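Local coordinates for chemotaxis signal transduction protein (Thermoanaerobacter tengcongensis, PDB 2QDL) that serves as a scaffolding protein of bacterial chemotaxis, probably coupling chemoreceptors to the histidine kinase CheA as other CheW proteins do, at residues P62-K67 with F143-N148; P47-G52 with K67-I72. All blocks are in the same frame, centred on the assembly; numbering follows the deposited sequence.

Contact 1. Residues P62-K67 with F143-N148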
# COMPACT_ATOMS: atom_id res chain seq x y z
N PRO A 62 8.63 0.08 -10.44
CA PRO A 62 8.95 1.20 -9.57
C PRO A 62 8.42 1.00 -8.14
O PRO A 62 7.29 0.57 -7.95
CB PRO A 62 8.26 2.39 -10.27
CG PRO A 62 7.13 1.79 -10.97
CD PRO A 62 7.60 0.43 -11.44
N VAL A 63 9.26 1.32 -7.16
CA VAL A 63 8.98 1.11 -5.76
C VAL A 63 8.89 2.44 -5.02
O VAL A 63 9.77 3.26 -5.10
CB VAL A 63 10.02 0.22 -5.07
CG1 VAL A 63 9.56 -0.11 -3.64
CG2 VAL A 63 10.23 -1.06 -5.87
N ILE A 64 7.78 2.64 -4.32
CA ILE A 64 7.57 3.85 -3.53
C ILE A 64 7.80 3.52 -2.05
O ILE A 64 7.41 2.45 -1.54
CB ILE A 64 6.13 4.43 -3.78
CG1 ILE A 64 5.84 5.63 -2.89
CG2 ILE A 64 5.08 3.42 -3.47
CD1 ILE A 64 4.73 6.50 -3.47
N ASP A 65 8.45 4.47 -1.37
CA ASP A 65 8.56 4.46 0.06
C ASP A 65 7.36 5.26 0.56
O ASP A 65 7.31 6.48 0.37
CB ASP A 65 9.92 5.04 0.53
CG ASP A 65 10.06 5.04 2.08
OD1 ASP A 65 9.09 5.45 2.77
OD2 ASP A 65 11.12 4.68 2.60
N LEU A 66 6.38 4.56 1.14
CA LEU A 66 5.13 5.17 1.64
C LEU A 66 5.33 6.18 2.76
O LEU A 66 4.61 7.17 2.84
CB LEU A 66 4.12 4.09 2.10
CG LEU A 66 3.64 3.09 1.04
CD1 LEU A 66 2.69 2.07 1.67
CD2 LEU A 66 2.95 3.81 -0.15
N LYS A 67 6.30 5.94 3.64
CA LYS A 67 6.61 6.89 4.72
C LYS A 67 7.05 8.23 4.17
O LYS A 67 6.61 9.27 4.67
CB LYS A 67 7.68 6.36 5.65
CG LYS A 67 7.26 5.12 6.45
CD LYS A 67 8.48 4.58 7.18
CE LYS A 67 8.30 3.12 7.50
NZ LYS A 67 9.55 2.48 7.99
N PHE A 143 -3.40 7.62 -6.81
CA PHE A 143 -2.50 8.76 -6.99
C PHE A 143 -1.11 8.65 -6.33
O PHE A 143 -0.40 9.66 -6.25
CB PHE A 143 -3.18 10.04 -6.50
CG PHE A 143 -4.59 10.21 -7.04
CD1 PHE A 143 -4.82 10.37 -8.41
CD2 PHE A 143 -5.68 10.18 -6.17
CE1 PHE A 143 -6.12 10.53 -8.90
CE2 PHE A 143 -7.01 10.32 -6.65
CZ PHE A 143 -7.23 10.50 -8.02
N LEU A 144 -0.74 7.46 -5.87
CA LEU A 144 0.53 7.30 -5.16
C LEU A 144 1.74 7.84 -5.95
O LEU A 144 2.65 8.42 -5.35
CB LEU A 144 0.76 5.85 -4.70
CG LEU A 144 -0.13 5.37 -3.54
CD1 LEU A 144 0.10 3.84 -3.30
CD2 LEU A 144 0.14 6.20 -2.27
N PHE A 145 1.70 7.70 -7.27
CA PHE A 145 2.80 8.09 -8.15
C PHE A 145 2.60 9.44 -8.84
O PHE A 145 3.48 9.89 -9.57
CB PHE A 145 3.04 7.00 -9.22
CG PHE A 145 3.72 5.78 -8.69
CD1 PHE A 145 5.10 5.67 -8.71
CD2 PHE A 145 2.97 4.75 -8.11
CE1 PHE A 145 5.74 4.56 -8.19
CE2 PHE A 145 3.58 3.63 -7.57
CZ PHE A 145 4.97 3.52 -7.62
N GLU A 146 1.45 10.07 -8.62
CA GLU A 146 1.13 11.30 -9.33
C GLU A 146 1.77 12.53 -8.68
O GLU A 146 1.37 12.95 -7.60
CB GLU A 146 -0.39 11.49 -9.51
CG GLU A 146 -0.71 12.15 -10.87
CD GLU A 146 -2.17 12.55 -11.03
OE1 GLU A 146 -3.05 11.66 -10.93
OE2 GLU A 146 -2.44 13.75 -11.27
N VAL A 147 2.77 13.06 -9.37
CA VAL A 147 3.55 14.23 -8.97
C VAL A 147 3.06 15.43 -9.79
O VAL A 147 3.25 15.47 -11.02
CB VAL A 147 5.06 14.03 -9.26
CG1 VAL A 147 5.86 15.24 -8.85
CG2 VAL A 147 5.58 12.78 -8.56
N ASN A 148 2.45 16.41 -9.12
CA ASN A 148 1.75 17.51 -9.83
C ASN A 148 0.73 16.80 -10.75
O ASN A 148 0.02 15.88 -10.31
CB ASN A 148 2.74 18.38 -10.63
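P62 meets the ring of F145 at its far end: its CB lies 3.9 Å from F145 CE1, with the two side chains crossing at about a right angle, and its carbonyl O comes within 3.8 Å of F145 CZ. Two residues on, I64 faces the turn and touches both of its buried residues. Its CB approaches the ring obliquely, 4.1 Å from F145 CZ, while CG1, anti to the backbone N (chi1 176°), leads to CD1, which sits 3.4 Å from the carbonyl O of L144. Strand 59-65 belongs to one of the two beta-barrels expected of a CheW-like domain, and the type I turn F143-E146, closed by E146 N to F143 O at 3.0 Å, lays L144 and F145 against it. The ring of F145 also reaches I50 on the neighbouring strand and A93 on strand 91-106; an alanine in place of F145 would probably leave P62 CB and I64 CB without their apolar partner and open a gap where the ring stood, between the turn and the strand. D65 is the N-cap of helix 66-70, its OD1 accepting from K68 N. From the first turn of that helix, L66 brings its CD2 to 4.2 Å from L144 CD1, next to F17 and L19.

Contact 2. Residues P47-G52 with K67-I72; sequences PEFIEG and KKRFGI
F49 and R69 form a cation-pi stack, the guanidinium lying flat on one face of the ring with the planes only 2° apart and the centres separated by 4.1 Å. The overlap is offset: R69 CD stands 3.6 Å above the ring plane over its centre, making a CH-pi contact, whereas R69 CZ lies nearest F49 CZ at the rim. On the arginine's side, that same F49 CZ sits over the middle of the guanidinium. In this beta-barrel protein the stack joins the loop entering strand 50-56 to the short helix 66-70 that follows the adjacent strand, and the two side chains run side by side in the same direction. R69 bends at chi2 (52°), which brings CD over the ring. The guanidinium is further gripped by hydrogen bonds from NE to L144 O and from NH2 to E146 O, which probably help to hold the flat group against the ring. V147 and I64 also pack on F49.

The chains run close: the CA atoms of F49 and K68 are 4.8 Å apart, and F49 CB comes within 3.6 Å of R69 N. K68 CB rests against F49, and the extended chain beyond passes the carbonyl of E48, its CD 3.4 Å from E48 O, to reach the start of the strand. There E51, bent at its own chi2, crosses it obliquely to close a salt bridge at the protein surface: K68 NZ donates to the syn lone pair of E51 OE1 at 2.9 Å.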
# COMPACT_ATOMS: atom_id res chain seq x y z
N PRO A 47 11.78 11.86 -7.55
CA PRO A 47 11.42 12.29 -6.20
C PRO A 47 11.96 11.32 -5.15
O PRO A 47 12.08 10.11 -5.39
CB PRO A 47 9.89 12.23 -6.22
CG PRO A 47 9.53 12.41 -7.64
CD PRO A 47 10.60 11.74 -8.43
N GLU A 48 12.27 11.87 -3.99
CA GLU A 48 12.76 11.08 -2.86
C GLU A 48 11.86 9.90 -2.48
O GLU A 48 12.35 8.87 -2.06
CB GLU A 48 12.97 11.99 -1.64
CG GLU A 48 14.09 13.02 -1.81
CD GLU A 48 13.67 14.27 -2.61
OE1 GLU A 48 12.50 14.36 -3.09
OE2 GLU A 48 14.55 15.18 -2.76
N PHE A 49 10.54 10.06 -2.62
CA PHE A 49 9.59 9.00 -2.23
C PHE A 49 9.59 7.82 -3.21
O PHE A 49 9.10 6.76 -2.88
CB PHE A 49 8.17 9.54 -1.99
CG PHE A 49 7.47 9.96 -3.24
CD1 PHE A 49 7.41 11.31 -3.60
CD2 PHE A 49 6.84 9.03 -4.05
CE1 PHE A 49 6.75 11.71 -4.77
CE2 PHE A 49 6.19 9.44 -5.23
CZ PHE A 49 6.15 10.78 -5.58
N ILE A 50 10.13 8.04 -4.42
CA ILE A 50 10.43 6.94 -5.34
C ILE A 50 11.77 6.33 -4.98
O ILE A 50 12.84 6.81 -5.41
CB ILE A 50 10.45 7.36 -6.81
CG1 ILE A 50 9.25 8.26 -7.16
CG2 ILE A 50 10.55 6.11 -7.73
CD1 ILE A 50 8.02 7.50 -7.55
N GLU A 51 11.73 5.26 -4.19
CA GLU A 51 12.97 4.67 -3.69
C GLU A 51 13.82 4.16 -4.83
O GLU A 51 15.05 4.17 -4.74
CB GLU A 51 12.67 3.52 -2.72
CG GLU A 51 13.91 3.06 -1.94
CD GLU A 51 14.50 4.17 -1.06
OE1 GLU A 51 13.72 5.04 -0.61
OE2 GLU A 51 15.73 4.16 -0.82
N GLY A 52 13.17 3.68 -5.89
CA GLY A 52 13.88 3.13 -7.02
C GLY A 52 13.12 2.06 -7.74
O GLY A 52 11.90 2.08 -7.79
N LYS A 67 6.30 5.94 3.64
CA LYS A 67 6.61 6.89 4.72
C LYS A 67 7.05 8.23 4.17
O LYS A 67 6.61 9.27 4.67
CB LYS A 67 7.68 6.36 5.65
CG LYS A 67 7.26 5.12 6.45
CD LYS A 67 8.48 4.58 7.18
CE LYS A 67 8.30 3.12 7.50
NZ LYS A 67 9.55 2.48 7.99
N LYS A 68 7.86 8.20 3.10
CA LYS A 68 8.30 9.42 2.42
C LYS A 68 7.16 10.06 1.63
O LYS A 68 7.03 11.30 1.58
CB LYS A 68 9.48 9.11 1.49
CG LYS A 68 10.66 8.54 2.20
CD LYS A 68 11.85 8.37 1.22
CE LYS A 68 12.97 7.66 1.91
NZ LYS A 68 14.08 7.46 0.98
N ARG A 69 6.32 9.23 1.03
CA ARG A 69 5.13 9.72 0.35
C ARG A 69 4.11 10.37 1.31
O ARG A 69 3.54 11.43 0.99
CB ARG A 69 4.47 8.58 -0.44
CG ARG A 69 3.35 9.00 -1.35
CD ARG A 69 3.80 10.16 -2.25
NE ARG A 69 3.07 10.28 -3.51
CZ ARG A 69 2.87 11.43 -4.14
NH1 ARG A 69 3.35 12.55 -3.64
NH2 ARG A 69 2.21 11.47 -5.28
N PHE A 70 3.90 9.75 2.47
CA PHE A 70 2.91 10.22 3.45
C PHE A 70 3.47 11.21 4.50
O PHE A 70 2.71 11.95 5.10
CB PHE A 70 2.26 9.03 4.18
CG PHE A 70 1.59 8.03 3.27
CD1 PHE A 70 1.16 8.38 1.99
CD2 PHE A 70 1.38 6.72 3.71
CE1 PHE A 70 0.55 7.46 1.19
CE2 PHE A 70 0.77 5.79 2.89
CZ PHE A 70 0.33 6.17 1.63
N GLY A 71 4.78 11.20 4.73
CA GLY A 71 5.43 12.02 5.76
C GLY A 71 5.41 11.36 7.13
O GLY A 71 5.26 12.03 8.14
N ILE A 72 5.57 10.05 7.15
CA ILE A 72 5.61 9.27 8.40
C ILE A 72 7.05 9.20 8.88
O ILE A 72 7.99 9.23 8.05
CB ILE A 72 4.98 7.83 8.19
CG1 ILE A 72 3.48 7.95 7.80
CG2 ILE A 72 5.17 6.94 9.45
CD1 ILE A 72 2.86 6.65 7.34

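The centres of contacts 1 and 2 lie about 7 Å apart, on the same side of the chain's centre, and their segments alternate in sequence: 47-52, 62-67, 67-72, then 143-148. Strands 50-56 and 59-65 are consecutive, antiparallel neighbours in one sheet, joined between the contacts by V63 N to G52 O. Helix 66-70 serves both, with K67 common to the two. Contact 1 is buried and apolar, contact 2 nearer the surface and partly charged; R69 joins them, and I64 packs on F49 where they meet. A strand pair, its following helix and a turn distant in sequence thus pack as one unit within the CheW-like domain.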